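Long-range contact in transketolase (Campylobacter jejuni, PDB 3L84), which belongs to the transketolase family of thiamine diphosphate-dependent enzymes, built from two thiamine diphosphate-binding-fold domains and a C-terminal domain: residues His441-Val446 against Ser498-Lys503. Residues are numbered along the deposited sequence; the frame is centred on the assembly and turned at random.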
loop_
_atom_site.group_PDB
_atom_site.type_symbol
_atom_site.label_atom_id
_atom_site.label_comp_id
_atom_site.label_asym_id
_atom_site.label_seq_id
_atom_site.Cartn_x
_atom_site.Cartn_y
_atom_site.Cartn_z
ATOM N N HIS A 441 18.103 0.004 0.341
ATOM C CA HIS A 441 18.020 -1.186 -0.504
ATOM C C HIS A 441 17.289 -0.828 -1.783
ATOM O O HIS A 441 16.306 -1.434 -2.190
ATOM C CB HIS A 441 17.386 -2.339 0.260
ATOM C CG HIS A 441 18.244 -2.861 1.366
ATOM N ND1 HIS A 441 18.665 -2.073 2.418
ATOM C CD2 HIS A 441 18.768 -4.088 1.574
ATOM C CE1 HIS A 441 19.417 -2.803 3.228
ATOM N NE2 HIS A 441 19.517 -4.021 2.723
ATOM N N ASP A 442 17.833 0.148 -2.490
ATOM C CA ASP A 442 17.072 0.843 -3.552
ATOM C C ASP A 442 17.002 0.199 -4.913
ATOM O O ASP A 442 16.320 0.752 -5.763
ATOM C CB ASP A 442 17.625 2.262 -3.750
ATOM C CG ASP A 442 18.988 2.311 -4.419
ATOM O OD1 ASP A 442 19.825 1.446 -4.145
ATOM O OD2 ASP A 442 19.231 3.299 -5.156
ATOM N N SER A 443 17.647 -0.930 -5.146
ATOM C CA SER A 443 17.731 -1.435 -6.504
ATOM C C SER A 443 18.036 -2.921 -6.532
ATOM O O SER A 443 18.138 -3.586 -5.508
ATOM C CB SER A 443 18.807 -0.685 -7.298
ATOM O OG SER A 443 20.090 -1.166 -6.924
ATOM N N ILE A 444 18.220 -3.439 -7.742
ATOM C CA ILE A 444 18.731 -4.803 -7.976
ATOM C C ILE A 444 20.053 -5.054 -7.268
ATOM O O ILE A 444 20.420 -6.216 -7.105
ATOM C CB ILE A 444 18.909 -5.097 -9.489
ATOM C CG1 ILE A 444 19.656 -3.968 -10.243
ATOM C CG2 ILE A 444 17.545 -5.329 -10.138
ATOM C CD1 ILE A 444 20.249 -4.407 -11.618
ATOM N N GLY A 445 20.756 -4.013 -6.817
ATOM C CA GLY A 445 21.950 -4.179 -5.998
ATOM C C GLY A 445 21.696 -4.904 -4.686
ATOM O O GLY A 445 22.639 -5.393 -4.040
ATOM N N VAL A 446 20.433 -5.014 -4.284
ATOM C CA VAL A 446 20.037 -5.908 -3.195
ATOM C C VAL A 446 20.591 -7.331 -3.360
ATOM O O VAL A 446 21.003 -7.981 -2.389
ATOM C CB VAL A 446 18.489 -5.900 -3.101
ATOM C CG1 VAL A 446 17.953 -7.121 -2.336
ATOM C CG2 VAL A 446 18.044 -4.619 -2.422
ATOM N N SER A 498 21.394 3.264 -1.034
ATOM C CA SER A 498 21.932 1.981 -1.449
ATOM C C SER A 498 22.286 1.060 -0.314
ATOM O O SER A 498 22.687 1.523 0.777
ATOM C CB SER A 498 23.170 2.180 -2.324
ATOM O OG SER A 498 24.283 2.624 -1.552
ATOM N N ARG A 499 22.131 -0.245 -0.553
ATOM C CA ARG A 499 22.675 -1.293 0.320
ATOM C C ARG A 499 24.195 -1.320 0.177
ATOM O O ARG A 499 24.944 -1.505 1.129
ATOM C CB ARG A 499 22.078 -2.664 -0.089
ATOM C CG ARG A 499 22.466 -3.781 0.834
ATOM C CD ARG A 499 22.138 -5.159 0.300
ATOM N NE ARG A 499 22.443 -6.136 1.362
ATOM C CZ ARG A 499 22.806 -7.403 1.182
ATOM N NH1 ARG A 499 23.057 -8.164 2.251
ATOM N NH2 ARG A 499 22.940 -7.921 -0.040
ATOM N N GLN A 500 24.642 -1.284 -1.078
ATOM C CA GLN A 500 26.012 -1.558 -1.467
ATOM C C GLN A 500 26.866 -0.285 -1.500
ATOM O O GLN A 500 26.367 0.825 -1.661
ATOM C CB GLN A 500 26.084 -2.248 -2.841
ATOM C CG GLN A 500 25.859 -1.333 -4.074
ATOM C CD GLN A 500 24.418 -1.018 -4.396
ATOM O OE1 GLN A 500 23.516 -1.235 -3.563
ATOM N NE2 GLN A 500 24.197 -0.409 -5.558
ATOM N N LYS A 501 28.185 -0.455 -1.386
ATOM C CA LYS A 501 29.104 0.652 -1.397
ATOM C C LYS A 501 29.099 1.371 -2.749
ATOM O O LYS A 501 29.184 0.723 -3.816
ATOM C CB LYS A 501 30.524 0.131 -1.129
ATOM C CG LYS A 501 31.542 1.244 -0.923
ATOM C CD LYS A 501 32.956 0.728 -0.596
ATOM C CE LYS A 501 33.009 0.110 0.753
ATOM N NZ LYS A 501 34.433 -0.027 1.223
ATOM N N LEU A 502 29.077 2.702 -2.685
ATOM C CA LEU A 502 29.206 3.586 -3.847
ATOM C C LEU A 502 30.496 4.389 -3.790
ATOM O O LEU A 502 31.048 4.651 -2.718
ATOM C CB LEU A 502 28.030 4.572 -3.912
ATOM C CG LEU A 502 26.623 3.956 -3.792
ATOM C CD1 LEU A 502 25.563 5.026 -4.025
ATOM C CD2 LEU A 502 26.437 2.757 -4.711
ATOM N N LYS A 503 30.918 4.882 -4.939
ATOM C CA LYS A 503 32.163 5.616 -5.041
ATOM C C LYS A 503 31.946 7.085 -4.806
ATOM O O LYS A 503 31.081 7.723 -5.365
ATOM C CB LYS A 503 32.785 5.419 -6.416
ATOM C CG LYS A 503 33.118 3.979 -6.758
ATOM C CD LYS A 503 34.377 3.425 -6.061
ATOM C CE LYS A 503 35.606 4.326 -6.169
ATOM N NZ LYS A 503 36.886 3.683 -5.646
HETATM O O HOH W 1 21.030 -5.955 4.190
HETATM O O HOH W 2 21.628 0.811 -6.085
HETATM O O HOH W 3 20.794 -0.980 -3.047
#
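The aliphatic part of Arg-499 crosses one face of the His-441 imidazole near its rim, and the side chain can be followed outward atom by atom. With CG anti to the backbone N (chi1 -174°) and the chain extended as far as NE, CB first meets the ring at CD2, 4.0 Å away. CG then makes a CH-pi contact, 3.9 Å from the His-441 ring centroid and 27° off the ring normal, offset toward the rim. CD stays in contact with the same part of the ring, 3.7 Å from His-441 NE2 and close to CD2. Farther out, Arg-499 NE and His-441 NE2 share water 1, which accepts from NE and lies in the imidazole plane at the ring edge, 2.9 Å from NE2. The guanidinium, tilted 31° from the imidazole, finally brings NH2 within 3.0 Å of Val-446 O.

Beyond this pair, water does most of the joining. Water 3 accepts from Arg-499 N and donates both to Asp-442 OD1 and, at 2.8 Å, to Gln-500 OE1; water 2 also donates to OD1, is hydrogen-bonded to Ser-443 OG and accepts from Gln-500 NE2. Both ends of the Gln-500 amide are thus tied to the opposite loop through solvent, while Gln-500 OE1 stands 4.1 Å from Gly-445 CA. Two bonds within the loops shape them: Gly-445 N donates to Ser-443 OG (2.9 Å), an ST turn, and Ser-498 OG donates to Gln-500 O. The other carboxylate oxygen of Asp-442 forms a salt bridge with Arg-472.

The two loops leave the C-terminal ends of adjacent parallel strands, 436-440 and 493-496, in the pyrimidine-binding domain's sheet. Helix 340-354 contributes Arg-341 against His-441, and helix 611-617 of the C-terminal domain packs Phe-615 on Ser-443 and Gln-500.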